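Local coordinates for protein ABC transporter (Thermotoga maritima, PDB 1JI0) that binds ATP and probably hydrolyses it to power the uptake of branched-chain amino acids, as a member of the ABC transporter superfamily, at residues 5-11 with 25-31; 43-48 with 212-216; 65-70 with 80-84. All coordinates share one frame; numbering follows the deposited sequence.

In the fold
Interactions 1 and 3 bring in the antiparallel sheet that ABC ATPases add to their P-loop core, while interaction 2 lies beside the bound nucleotide. Strands 5-16 and 25-30 pair in interaction 1, which precedes interaction 2 along the chain. There the start of helix 45-52 meets the end of strand 208-213 in the mixed sheet. Interaction 3, between the two halves of interaction 2 in sequence, joins the hairpin of strands 60-65 and 68-69 to the end of helix 75-80 and the start of strand 83-86. Centres lie about 15 Å (1 and 2), 12 Å (1 and 3) and 21 Å (2 and 3) apart. Val6 meets Asn66 of interaction 3, and Ile25 touches Thr48 and Gly215, so the antiparallel sheet packs directly on the ATP-binding P-loop region.

Interaction 1. Residues 5-11 with 25-31; sequences IVLEVQS and IDLKVPR
Glu8 and Lys28 lie side by side and point the same way from a non-hydrogen-bonded position of two antiparallel strands. Their aliphatic parts touch, Glu8 CG resting 3.8 Å from Lys28 CG, whereas the charged ends, Glu8 OE2 and Lys28 NZ, stay 4.1 Å apart, attracted but short of a salt bridge. Having CG anti to the backbone N (chi1 -176°) sends the extended Glu8 chain along that of Lys28. From Gln10, NE2 donates to Glu8 OE2 at 3.2 Å, coming down from above the carboxylate plane. A leucine in place of Glu8 would probably leave Gln10 NE2 without this acceptor and the Lys28 ammonium without its nearby negative charge.

The other face is apolar. Val9 lies alongside Leu27, and Leu7 alongside Val29, with Leu7 CB 4.1 Å from Val29 CG2; compact branched side chains suit this buried layer. Backbone bonds join both pairs, including Val9 N to Leu27 O at 2.8 Å. Farther on, Val6 and Leu7 both face Val29 in a classic beta bulge, and from the bulge Val6 CG1 sits over one face of the Arg31 guanidinium, toward its rim; Arg31 NE bonds to Ser3. At the opposite end Asp26 OD1 takes the Ser11 amide at 2.6 Å in a nearly straight bond (176°), and two waters bridge the Asp26 carboxylate to Ser11 OG.

Strand 60-65 flanks strand 5-16 on its other side, bonding to Glu8 and Gln10, while helix 45-52 packs against Leu7, Ile25 and Leu27, and strand 208-213 meets Ile25 and Leu27.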
ATOM      1  N   ILE A   5      13.688   6.436  -8.189  1.00 23.21           N
ATOM      2  CA  ILE A   5      13.341   5.217  -7.451  1.00 23.39           C
ATOM      3  C   ILE A   5      12.955   5.742  -6.076  1.00 22.72           C
ATOM      4  O   ILE A   5      13.829   6.067  -5.272  1.00 21.97           O
ATOM      5  CB  ILE A   5      14.556   4.246  -7.312  1.00 24.88           C
ATOM      6  CG1 ILE A   5      14.983   3.729  -8.693  1.00 22.28           C
ATOM      7  CG2 ILE A   5      14.188   3.055  -6.405  1.00 23.05           C
ATOM      8  CD1 ILE A   5      13.862   2.982  -9.448  1.00 25.15           C
ATOM      9  N   VAL A   6      11.655   5.854  -5.813  1.00 22.11           N
ATOM     10  CA  VAL A   6      11.204   6.381  -4.528  1.00 22.35           C
ATOM     11  C   VAL A   6      11.559   5.485  -3.355  1.00 22.29           C
ATOM     12  O   VAL A   6      11.833   5.969  -2.256  1.00 22.01           O
ATOM     13  CB  VAL A   6       9.677   6.641  -4.511  1.00 23.27           C
ATOM     14  CG1 VAL A   6       9.304   7.602  -5.622  1.00 21.86           C
ATOM     15  CG2 VAL A   6       8.919   5.331  -4.657  1.00 26.55           C
ATOM     16  N   LEU A   7      11.565   4.177  -3.580  1.00 22.61           N
ATOM     17  CA  LEU A   7      11.897   3.250  -2.514  1.00 23.71           C
ATOM     18  C   LEU A   7      12.708   2.089  -3.044  1.00 23.95           C
ATOM     19  O   LEU A   7      12.332   1.457  -4.037  1.00 23.94           O
ATOM     20  CB  LEU A   7      10.629   2.701  -1.855  1.00 24.41           C
ATOM     21  CG  LEU A   7      10.907   1.789  -0.654  1.00 25.82           C
ATOM     22  CD1 LEU A   7      11.188   2.648   0.586  1.00 28.26           C
ATOM     23  CD2 LEU A   7       9.708   0.890  -0.412  1.00 27.27           C
ATOM     24  N   GLU A   8      13.834   1.826  -2.394  1.00 23.47           N
ATOM     25  CA  GLU A   8      14.673   0.702  -2.778  1.00 25.39           C
ATOM     26  C   GLU A   8      15.031  -0.106  -1.540  1.00 25.78           C
ATOM     27  O   GLU A   8      15.511   0.438  -0.543  1.00 27.56           O
ATOM     28  CB  GLU A   8      15.958   1.161  -3.471  1.00 25.22           C
ATOM     29  CG  GLU A   8      16.798  -0.017  -3.962  1.00 28.78           C
ATOM     30  CD  GLU A   8      18.088   0.398  -4.639  1.00 32.67           C
ATOM     31  OE1 GLU A   8      18.381   1.613  -4.677  1.00 34.37           O
ATOM     32  OE2 GLU A   8      18.813  -0.495  -5.130  1.00 33.64           O
ATOM     33  N   VAL A   9      14.773  -1.405  -1.599  1.00 24.52           N
ATOM     34  CA  VAL A   9      15.086  -2.302  -0.495  1.00 23.87           C
ATOM     35  C   VAL A   9      16.265  -3.127  -0.982  1.00 24.42           C
ATOM     36  O   VAL A   9      16.209  -3.689  -2.069  1.00 24.96           O
ATOM     37  CB  VAL A   9      13.882  -3.242  -0.172  1.00 24.64           C
ATOM     38  CG1 VAL A   9      14.265  -4.242   0.914  1.00 24.25           C
ATOM     39  CG2 VAL A   9      12.685  -2.418   0.284  1.00 22.61           C
ATOM     40  N   GLN A  10      17.343  -3.177  -0.203  1.00 26.38           N
ATOM     41  CA  GLN A  10      18.514  -3.952  -0.605  1.00 27.40           C
ATOM     42  C   GLN A  10      18.807  -5.075   0.383  1.00 28.18           C
ATOM     43  O   GLN A  10      18.941  -4.829   1.580  1.00 27.53           O
ATOM     44  CB  GLN A  10      19.751  -3.051  -0.710  1.00 29.56           C
ATOM     45  CG  GLN A  10      19.548  -1.783  -1.519  1.00 30.05           C
ATOM     46  CD  GLN A  10      20.831  -0.988  -1.679  1.00 32.21           C
ATOM     47  OE1 GLN A  10      21.629  -0.875  -0.743  1.00 30.95           O
ATOM     48  NE2 GLN A  10      21.032  -0.424  -2.864  1.00 31.26           N
ATOM     49  N   SER A  11      18.905  -6.298  -0.132  1.00 28.60           N
ATOM     50  CA  SER A  11      19.202  -7.484   0.673  1.00 30.51           C
ATOM     51  C   SER A  11      18.616  -7.410   2.081  1.00 29.96           C
ATOM     52  O   SER A  11      19.330  -7.595   3.068  1.00 29.73           O
ATOM     53  CB  SER A  11      20.720  -7.681   0.760  1.00 31.83           C
ATOM     54  OG  SER A  11      21.297  -7.757  -0.537  1.00 33.86           O
ATOM     55  N   ILE A  25      15.769  -9.872   0.554  1.00 29.07           N
ATOM     56  CA  ILE A  25      15.065  -9.515  -0.671  1.00 27.61           C
ATOM     57  C   ILE A  25      15.483  -8.139  -1.185  1.00 27.62           C
ATOM     58  O   ILE A  25      15.961  -7.302  -0.417  1.00 25.98           O
ATOM     59  CB  ILE A  25      13.539  -9.503  -0.452  1.00 27.31           C
ATOM     60  CG1 ILE A  25      13.185  -8.474   0.625  1.00 24.32           C
ATOM     61  CG2 ILE A  25      13.051 -10.908  -0.062  1.00 26.10           C
ATOM     62  CD1 ILE A  25      11.719  -8.176   0.711  1.00 22.81           C
ATOM     63  N   ASP A  26      15.306  -7.928  -2.490  1.00 27.45           N
ATOM     64  CA  ASP A  26      15.619  -6.650  -3.139  1.00 27.21           C
ATOM     65  C   ASP A  26      14.350  -6.198  -3.862  1.00 25.76           C
ATOM     66  O   ASP A  26      13.677  -7.011  -4.487  1.00 26.38           O
ATOM     67  CB  ASP A  26      16.734  -6.819  -4.173  1.00 29.35           C
ATOM     68  CG  ASP A  26      18.019  -7.367  -3.573  1.00 32.93           C
ATOM     69  OD1 ASP A  26      18.638  -6.684  -2.729  1.00 32.51           O
ATOM     70  OD2 ASP A  26      18.406  -8.492  -3.955  1.00 35.67           O
ATOM     71  N   LEU A  27      14.026  -4.913  -3.774  1.00 25.84           N
ATOM     72  CA  LEU A  27      12.842  -4.366  -4.437  1.00 24.90           C
ATOM     73  C   LEU A  27      13.083  -2.915  -4.784  1.00 23.66           C
ATOM     74  O   LEU A  27      13.823  -2.227  -4.091  1.00 24.00           O
ATOM     75  CB  LEU A  27      11.621  -4.358  -3.518  1.00 26.75           C
ATOM     76  CG  LEU A  27      11.118  -5.521  -2.681  1.00 27.42           C
ATOM     77  CD1 LEU A  27      10.146  -4.953  -1.642  1.00 26.31           C
ATOM     78  CD2 LEU A  27      10.445  -6.556  -3.560  1.00 28.91           C
ATOM     79  N   LYS A  28      12.426  -2.444  -5.840  1.00 22.54           N
ATOM     80  CA  LYS A  28      12.516  -1.046  -6.238  1.00 21.02           C
ATOM     81  C   LYS A  28      11.117  -0.601  -6.612  1.00 20.92           C
ATOM     82  O   LYS A  28      10.375  -1.347  -7.247  1.00 21.15           O
ATOM     83  CB  LYS A  28      13.455  -0.870  -7.432  1.00 22.90           C
ATOM     84  CG  LYS A  28      14.914  -1.096  -7.092  1.00 25.17           C
ATOM     85  CD  LYS A  28      15.812  -0.689  -8.250  1.00 28.60           C
ATOM     86  CE  LYS A  28      17.258  -1.046  -7.970  1.00 30.77           C
ATOM     87  NZ  LYS A  28      18.116  -0.736  -9.150  1.00 33.24           N
ATOM     88  N   VAL A  29      10.740   0.596  -6.183  1.00 19.35           N
ATOM     89  CA  VAL A  29       9.423   1.140  -6.511  1.00 18.29           C
ATOM     90  C   VAL A  29       9.693   2.463  -7.231  1.00 19.68           C
ATOM     91  O   VAL A  29       9.976   3.475  -6.592  1.00 18.61           O
ATOM     92  CB  VAL A  29       8.584   1.398  -5.234  1.00 19.04           C
ATOM     93  CG1 VAL A  29       7.176   1.816  -5.616  1.00 16.65           C
ATOM     94  CG2 VAL A  29       8.552   0.128  -4.362  1.00 15.24           C
ATOM     95  N   PRO A  30       9.637   2.458  -8.578  1.00 20.00           N
ATOM     96  CA  PRO A  30       9.886   3.664  -9.381  1.00 21.08           C
ATOM     97  C   PRO A  30       8.810   4.729  -9.214  1.00 21.13           C
ATOM     98  O   PRO A  30       7.633   4.414  -9.013  1.00 18.02           O
ATOM     99  CB  PRO A  30       9.940   3.130 -10.822  1.00 20.95           C
ATOM    100  CG  PRO A  30      10.322   1.655 -10.644  1.00 20.58           C
ATOM    101  CD  PRO A  30       9.480   1.276  -9.447  1.00 19.60           C
ATOM    102  N   ARG A  31       9.231   5.988  -9.319  1.00 21.96           N
ATOM    103  CA  ARG A  31       8.335   7.127  -9.187  1.00 21.56           C
ATOM    104  C   ARG A  31       7.183   7.025 -10.177  1.00 21.80           C
ATOM    105  O   ARG A  31       7.396   6.716 -11.349  1.00 23.19           O
ATOM    106  CB  ARG A  31       9.110   8.433  -9.426  1.00 21.53           C
ATOM    107  CG  ARG A  31       8.248   9.711  -9.424  1.00 21.94           C
ATOM    108  CD  ARG A  31       9.131  10.952  -9.331  1.00 23.51           C
ATOM    109  NE  ARG A  31       9.968  10.886  -8.131  1.00 25.72           N
ATOM    110  CZ  ARG A  31       9.535  11.131  -6.893  1.00 26.43           C
ATOM    111  NH1 ARG A  31       8.277  11.480  -6.683  1.00 25.38           N
ATOM    112  NH2 ARG A  31      10.351  10.975  -5.857  1.00 24.45           N
TER
HETATM  113  O   HOH W   1      20.687  -9.388  -2.674  1.00 52.29           O
HETATM  114  O   HOH W   2      21.547  -5.563  -2.882  1.00 58.15           O

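Interaction 2. Residues 43-48 with 212-216; sequences AGKTTT and LETGQ. With ATP (adenosine-5'-triphosphate), chain B.
The flat carbonyl group of Ala43 faces Gly215, whose amide N reaches Ala43 O at 2.9 Å, tilted just 15° from the carbonyl plane. One peptide on, the Gly44 carbonyl is gripped from opposite faces of its plane, by Thr48 N and by Thr48 OG1, the latter 2.9 Å from Gly44 O; Gly44 is the N-cap of helix 45-52. Leu212 packs against both peptides. With its CG anti to the backbone N (chi1 -174°), it brings CD2 to 3.4 Å from Gly44 C, and Ala43 CB packs on Leu212 CG at 4.1 Å. A side chain on Gly44 would run into the preceding carbonyl oxygen, so glycine is called for.

Residues 43-48 belong to the P-loop (Walker A) region, which binds the ATP phosphates. The bent chain of Lys45 carries NZ to a hydrogen bond with ATP O1B (2.8 Å), and NZ also bonds to Gly39 O; Gly44 N adds a weak bond to ATP O1B. Glu213 to Gln216 form a type I' turn, where positive phi favours Gly215.

Beyond the contact, Leu212 joins strand 34-38 through Ile38 and touches Ile217 of strand 216-222, while Thr48 packs on Ile22, Ile25 and Leu27 of strands 19-23 and 25-30.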
ATOM      1  N   ALA A  43       3.878 -15.476   3.476  1.00 37.78           N
ATOM      2  CA  ALA A  43       5.066 -15.307   2.648  1.00 36.40           C
ATOM      3  C   ALA A  43       5.993 -14.233   3.222  1.00 34.77           C
ATOM      4  O   ALA A  43       7.202 -14.262   2.994  1.00 34.89           O
ATOM      5  CB  ALA A  43       4.658 -14.943   1.223  1.00 36.08           C
ATOM      6  N   GLY A  44       5.422 -13.290   3.968  1.00 33.10           N
ATOM      7  CA  GLY A  44       6.216 -12.227   4.555  1.00 32.36           C
ATOM      8  C   GLY A  44       5.872 -10.856   4.002  1.00 31.28           C
ATOM      9  O   GLY A  44       6.638  -9.909   4.150  1.00 29.61           O
ATOM     10  N   LYS A  45       4.704 -10.744   3.377  1.00 30.16           N
ATOM     11  CA  LYS A  45       4.267  -9.486   2.780  1.00 29.98           C
ATOM     12  C   LYS A  45       4.089  -8.326   3.762  1.00 29.34           C
ATOM     13  O   LYS A  45       4.606  -7.233   3.533  1.00 28.57           O
ATOM     14  CB  LYS A  45       2.962  -9.714   2.001  1.00 30.63           C
ATOM     15  CG  LYS A  45       3.082 -10.720   0.866  1.00 31.77           C
ATOM     16  CD  LYS A  45       1.774 -10.855   0.091  1.00 32.81           C
ATOM     17  CE  LYS A  45       0.625 -11.311   0.982  1.00 35.54           C
ATOM     18  NZ  LYS A  45       0.873 -12.652   1.586  1.00 34.34           N
ATOM     19  N   THR A  46       3.336  -8.552   4.835  1.00 28.36           N
ATOM     20  CA  THR A  46       3.093  -7.524   5.848  1.00 28.04           C
ATOM     21  C   THR A  46       4.391  -7.181   6.572  1.00 26.59           C
ATOM     22  O   THR A  46       4.624  -6.028   6.925  1.00 27.03           O
ATOM     23  CB  THR A  46       2.064  -7.994   6.900  1.00 27.79           C
ATOM     24  OG1 THR A  46       0.778  -8.102   6.287  1.00 31.67           O
ATOM     25  CG2 THR A  46       1.967  -6.999   8.058  1.00 27.78           C
ATOM     26  N   THR A  47       5.225  -8.189   6.792  1.00 25.56           N
ATOM     27  CA  THR A  47       6.496  -7.977   7.463  1.00 26.02           C
ATOM     28  C   THR A  47       7.339  -7.021   6.620  1.00 25.65           C
ATOM     29  O   THR A  47       7.970  -6.113   7.154  1.00 27.12           O
ATOM     30  CB  THR A  47       7.244  -9.310   7.666  1.00 25.71           C
ATOM     31  OG1 THR A  47       6.460 -10.169   8.501  1.00 26.27           O
ATOM     32  CG2 THR A  47       8.600  -9.078   8.340  1.00 26.25           C
ATOM     33  N   THR A  48       7.326  -7.208   5.302  1.00 25.34           N
ATOM     34  CA  THR A  48       8.093  -6.335   4.421  1.00 24.31           C
ATOM     35  C   THR A  48       7.655  -4.889   4.587  1.00 24.14           C
ATOM     36  O   THR A  48       8.496  -4.004   4.756  1.00 23.45           O
ATOM     37  CB  THR A  48       7.949  -6.754   2.945  1.00 23.67           C
ATOM     38  OG1 THR A  48       8.488  -8.070   2.781  1.00 23.07           O
ATOM     39  CG2 THR A  48       8.700  -5.787   2.029  1.00 22.95           C
ATOM     40  N   LEU A 212       6.745 -13.164  -3.721  1.00 23.06           N
ATOM     41  CA  LEU A 212       7.385 -13.543  -2.466  1.00 23.85           C
ATOM     42  C   LEU A 212       6.911 -14.927  -1.999  1.00 25.88           C
ATOM     43  O   LEU A 212       5.712 -15.173  -1.870  1.00 25.75           O
ATOM     44  CB  LEU A 212       7.065 -12.485  -1.397  1.00 23.81           C
ATOM     45  CG  LEU A 212       7.702 -12.517   0.004  1.00 25.94           C
ATOM     46  CD1 LEU A 212       9.191 -12.203  -0.065  1.00 24.78           C
ATOM     47  CD2 LEU A 212       7.011 -11.473   0.885  1.00 24.78           C
ATOM     48  N   GLU A 213       7.860 -15.827  -1.764  1.00 26.88           N
ATOM     49  CA  GLU A 213       7.562 -17.178  -1.292  1.00 30.13           C
ATOM     50  C   GLU A 213       8.511 -17.496  -0.148  1.00 30.19           C
ATOM     51  O   GLU A 213       9.726 -17.545  -0.337  1.00 29.75           O
ATOM     52  CB  GLU A 213       7.756 -18.212  -2.403  1.00 30.74           C
ATOM     53  CG  GLU A 213       6.820 -18.045  -3.584  1.00 35.18           C
ATOM     54  CD  GLU A 213       6.750 -19.293  -4.454  1.00 38.61           C
ATOM     55  OE1 GLU A 213       7.807 -19.923  -4.684  1.00 40.02           O
ATOM     56  OE2 GLU A 213       5.636 -19.641  -4.915  1.00 40.57           O
ATOM     57  N   THR A 214       7.946 -17.702   1.037  1.00 31.32           N
ATOM     58  CA  THR A 214       8.719 -18.007   2.238  1.00 32.99           C
ATOM     59  C   THR A 214       9.910 -17.064   2.411  1.00 31.73           C
ATOM     60  O   THR A 214      11.060 -17.499   2.465  1.00 31.78           O
ATOM     61  CB  THR A 214       9.217 -19.478   2.236  1.00 34.82           C
ATOM     62  OG1 THR A 214       8.099 -20.364   2.080  1.00 39.26           O
ATOM     63  CG2 THR A 214       9.901 -19.814   3.557  1.00 36.87           C
ATOM     64  N   GLY A 215       9.622 -15.765   2.473  1.00 30.65           N
ATOM     65  CA  GLY A 215      10.662 -14.775   2.683  1.00 29.61           C
ATOM     66  C   GLY A 215      11.644 -14.465   1.566  1.00 29.53           C
ATOM     67  O   GLY A 215      12.594 -13.722   1.787  1.00 29.35           O
ATOM     68  N   GLN A 216      11.441 -15.023   0.379  1.00 29.30           N
ATOM     69  CA  GLN A 216      12.341 -14.748  -0.737  1.00 30.15           C
ATOM     70  C   GLN A 216      11.584 -14.446  -2.036  1.00 28.37           C
ATOM     71  O   GLN A 216      10.495 -14.972  -2.266  1.00 26.59           O
ATOM     72  CB  GLN A 216      13.273 -15.936  -0.983  1.00 33.41           C
ATOM     73  CG  GLN A 216      14.114 -16.354   0.210  1.00 36.36           C
ATOM     74  CD  GLN A 216      15.270 -17.250  -0.201  1.00 39.24           C
ATOM     75  OE1 GLN A 216      16.248 -16.788  -0.785  1.00 41.38           O
ATOM     76  NE2 GLN A 216      15.156 -18.540   0.091  1.00 40.32           N
TER
HETATM   77  PG  ATP B 302      -0.655 -10.677   5.903  1.00 70.00           P
HETATM   78  O1G ATP B 302      -2.014 -11.249   5.911  1.00 69.47           O
HETATM   79  O2G ATP B 302      -0.384  -9.735   4.796  1.00 68.09           O
HETATM   80  O3G ATP B 302      -0.182 -10.261   7.271  1.00 68.82           O
HETATM   81  PB  ATP B 302       1.851 -11.983   5.083  1.00 66.57           P
HETATM   82  O1B ATP B 302       2.070 -13.093   4.101  1.00 65.92           O
HETATM   83  O2B ATP B 302       2.272 -10.643   4.716  1.00 68.44           O
HETATM   84  O3B ATP B 302       0.268 -11.934   5.472  1.00 68.92           O
HETATM   85  PA  ATP B 302       3.495 -11.919   7.516  1.00 70.53           P
HETATM   86  O1A ATP B 302       2.888 -10.793   8.240  1.00 69.94           O
HETATM   87  O2A ATP B 302       4.870 -11.741   6.980  1.00 70.86           O
HETATM   88  O3A ATP B 302       2.472 -12.465   6.414  1.00 69.18           O
HETATM   89  O5' ATP B 302       3.467 -13.159   8.465  1.00 71.84           O
HETATM   90  C5' ATP B 302       3.954 -14.433   8.033  1.00 72.64           C
HETATM   91  C4' ATP B 302       5.255 -14.776   8.664  1.00 73.23           C
HETATM   92  O4' ATP B 302       5.010 -14.942  10.091  1.00 73.93           O
HETATM   93  C3' ATP B 302       5.787 -16.108   8.200  1.00 73.75           C
HETATM   94  O3' ATP B 302       7.178 -15.975   7.847  1.00 74.16           O
HETATM   95  C2' ATP B 302       5.555 -17.017   9.372  1.00 73.73           C
HETATM   96  O2' ATP B 302       6.493 -18.083   9.480  1.00 73.27           O
HETATM   97  C1' ATP B 302       5.777 -16.055  10.552  1.00 74.09           C
HETATM   98  N9  ATP B 302       5.255 -16.499  11.900  1.00 75.11           N
HETATM   99  C8  ATP B 302       4.660 -15.724  12.875  1.00 75.40           C
HETATM  100  N7  ATP B 302       4.309 -16.359  13.958  1.00 75.54           N
HETATM  101  C5  ATP B 302       4.701 -17.663  13.690  1.00 75.59           C
HETATM  102  C6  ATP B 302       4.617 -18.869  14.452  1.00 75.57           C
HETATM  103  N6  ATP B 302       4.085 -18.871  15.662  1.00 75.90           N
HETATM  104  N1  ATP B 302       5.097 -20.025  13.915  1.00 75.85           N
HETATM  105  C2  ATP B 302       5.635 -20.006  12.688  1.00 75.93           C
HETATM  106  N3  ATP B 302       5.777 -18.944  11.865  1.00 75.55           N
HETATM  107  C4  ATP B 302       5.279 -17.776  12.439  1.00 75.45           C

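Interaction 3. Residues 65-70 with 80-84; sequences FNGQDI and RMGIA
Met81, present as selenomethionine, makes contact with three residues of the 65-70 segment. Its backbone O lies near the plane of the Phe65 ring, at the edge, 3.5 Å from Phe65 CE2, and its CB packs on the same ring carbon. The flexible side chain then slides past Ile70, running the opposite way, with SE 3.7 Å from Ile70 CG2. A bend at the last torsion (chi3 91°) swings CE across the extended Gln68 at about a right angle, until it comes close to the terminal amide. The long, unbranched chain of a methionine suits this path between ring, branched chain and amide.

Gly82 follows at the end of helix 75-80 in a Schellman motif; its positive phi would jam a side chain against the preceding carbonyl oxygen. Facing this helix end is a beta hairpin with a two-residue loop, its type I' turn running from Phe65 to Gln68. Phe65 N bonds to Gln68 O and Gln68 N to Phe65 O, both at 2.8 Å, while Asn66 and Gly67 take the positive-phi positions. Asn66 also folds ND2 over one face of the Phe65 ring, toward its rim.

Ile83, opening strand 83-86, lies over the ring's opposite face, toward its rim. Its CG1 stands 4.0 Å from the Phe65 centroid, 21° off the ring normal, in a CH-pi contact. Placing CG1 anti to the carbonyl carbon (chi1 -67°) lets CD1 reach on to Ile70, where it meets Ile70 CD1 tip to tip at 3.9 Å. From the neighbouring strand 160-164, Leu160 touches both Phe65 and Ile83.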
ATOM      1  N   PHE A  65      14.772   5.554   0.947  1.00 23.36           N
ATOM      2  CA  PHE A  65      13.632   6.362   0.528  1.00 23.71           C
ATOM      3  C   PHE A  65      14.191   7.604  -0.157  1.00 24.76           C
ATOM      4  O   PHE A  65      14.933   8.374   0.461  1.00 23.49           O
ATOM      5  CB  PHE A  65      12.799   6.769   1.743  1.00 24.54           C
ATOM      6  CG  PHE A  65      11.638   7.655   1.412  1.00 25.91           C
ATOM      7  CD1 PHE A  65      10.634   7.219   0.556  1.00 24.97           C
ATOM      8  CD2 PHE A  65      11.531   8.921   1.978  1.00 26.31           C
ATOM      9  CE1 PHE A  65       9.539   8.031   0.268  1.00 26.01           C
ATOM     10  CE2 PHE A  65      10.437   9.740   1.694  1.00 27.30           C
ATOM     11  CZ  PHE A  65       9.439   9.292   0.838  1.00 26.07           C
ATOM     12  N   ASN A  66      13.823   7.792  -1.425  1.00 24.99           N
ATOM     13  CA  ASN A  66      14.320   8.903  -2.234  1.00 25.49           C
ATOM     14  C   ASN A  66      15.814   9.120  -2.060  1.00 26.52           C
ATOM     15  O   ASN A  66      16.274  10.251  -1.872  1.00 26.51           O
ATOM     16  CB  ASN A  66      13.572  10.195  -1.930  1.00 25.93           C
ATOM     17  CG  ASN A  66      12.283  10.298  -2.697  1.00 26.78           C
ATOM     18  OD1 ASN A  66      12.254  10.098  -3.915  1.00 26.09           O
ATOM     19  ND2 ASN A  66      11.202  10.621  -1.997  1.00 27.66           N
ATOM     20  N   GLY A  67      16.565   8.024  -2.113  1.00 26.26           N
ATOM     21  CA  GLY A  67      18.006   8.105  -1.987  1.00 27.49           C
ATOM     22  C   GLY A  67      18.556   8.124  -0.577  1.00 28.71           C
ATOM     23  O   GLY A  67      19.763   7.974  -0.391  1.00 28.45           O
ATOM     24  N   GLN A  68      17.689   8.296   0.417  1.00 29.19           N
ATOM     25  CA  GLN A  68      18.138   8.335   1.803  1.00 31.10           C
ATOM     26  C   GLN A  68      17.917   7.028   2.564  1.00 31.33           C
ATOM     27  O   GLN A  68      16.823   6.456   2.542  1.00 30.82           O
ATOM     28  CB  GLN A  68      17.440   9.474   2.546  1.00 33.27           C
ATOM     29  CG  GLN A  68      17.866   9.595   4.003  1.00 36.14           C
ATOM     30  CD  GLN A  68      17.217  10.770   4.712  1.00 38.27           C
ATOM     31  OE1 GLN A  68      17.500  11.036   5.879  1.00 41.57           O
ATOM     32  NE2 GLN A  68      16.344  11.480   4.008  1.00 40.31           N
ATOM     33  N   ASP A  69      18.966   6.561   3.238  1.00 30.65           N
ATOM     34  CA  ASP A  69      18.901   5.334   4.027  1.00 31.19           C
ATOM     35  C   ASP A  69      18.038   5.627   5.250  1.00 30.35           C
ATOM     36  O   ASP A  69      18.409   6.446   6.086  1.00 30.29           O
ATOM     37  CB  ASP A  69      20.304   4.919   4.485  1.00 33.41           C
ATOM     38  CG  ASP A  69      20.318   3.571   5.179  1.00 36.52           C
ATOM     39  OD1 ASP A  69      19.351   3.261   5.911  1.00 37.65           O
ATOM     40  OD2 ASP A  69      21.299   2.818   5.007  1.00 38.54           O
ATOM     41  N   ILE A  70      16.881   4.975   5.340  1.00 28.44           N
ATOM     42  CA  ILE A  70      15.973   5.178   6.465  1.00 27.24           C
ATOM     43  C   ILE A  70      15.831   3.875   7.235  1.00 27.82           C
ATOM     44  O   ILE A  70      14.889   3.700   8.002  1.00 29.18           O
ATOM     45  CB  ILE A  70      14.559   5.618   6.004  1.00 26.62           C
ATOM     46  CG1 ILE A  70      14.003   4.606   4.993  1.00 24.66           C
ATOM     47  CG2 ILE A  70      14.607   7.015   5.409  1.00 25.41           C
ATOM     48  CD1 ILE A  70      12.526   4.764   4.736  1.00 23.29           C
ATOM     49  N   ARG A  80       6.402  10.898   8.854  1.00 35.24           N
ATOM     50  CA  ARG A  80       6.529  12.316   8.580  1.00 34.90           C
ATOM     51  C   ARG A  80       7.280  12.585   7.291  1.00 34.27           C
ATOM     52  O   ARG A  80       7.068  13.604   6.640  1.00 33.06           O
HETATM   53  N   MSE A  81       8.160  11.664   6.913  1.00 34.94           N
HETATM   54  CA  MSE A  81       8.935  11.824   5.692  1.00 34.68           C
HETATM   55  C   MSE A  81       8.083  11.695   4.439  1.00 33.59           C
HETATM   56  O   MSE A  81       8.497  12.105   3.357  1.00 34.05           O
HETATM   57  CB  MSE A  81      10.068  10.806   5.654  1.00 37.38           C
HETATM   58  CG  MSE A  81      11.127  11.089   6.696  1.00 41.01           C
HETATM   59 SE   MSE A  81      12.580   9.866   6.580  1.00 46.10          SE
HETATM   60  CE  MSE A  81      13.702  10.875   5.363  1.00 44.11           C
ATOM     61  N   GLY A  82       6.898  11.115   4.576  1.00 31.75           N
ATOM     62  CA  GLY A  82       6.041  10.994   3.411  1.00 30.58           C
ATOM     63  C   GLY A  82       5.594   9.597   3.048  1.00 28.96           C
ATOM     64  O   GLY A  82       4.944   9.413   2.016  1.00 29.63           O
ATOM     65  N   ILE A  83       5.936   8.610   3.869  1.00 27.57           N
ATOM     66  CA  ILE A  83       5.517   7.240   3.606  1.00 26.68           C
ATOM     67  C   ILE A  83       4.237   6.927   4.375  1.00 27.44           C
ATOM     68  O   ILE A  83       4.253   6.821   5.599  1.00 27.35           O
ATOM     69  CB  ILE A  83       6.601   6.214   4.010  1.00 25.29           C
ATOM     70  CG1 ILE A  83       7.817   6.357   3.097  1.00 23.73           C
ATOM     71  CG2 ILE A  83       6.045   4.790   3.911  1.00 25.40           C
ATOM     72  CD1 ILE A  83       8.884   5.317   3.336  1.00 22.10           C
ATOM     73  N   ALA A  84       3.133   6.785   3.644  1.00 27.62           N
ATOM     74  CA  ALA A  84       1.836   6.474   4.234  1.00 28.83           C
ATOM     75  C   ALA A  84       1.532   4.984   4.111  1.00 30.48           C
ATOM     76  O   ALA A  84       1.773   4.378   3.062  1.00 31.82           O
ATOM     77  CB  ALA A  84       0.744   7.275   3.545  1.00 28.80           C
TER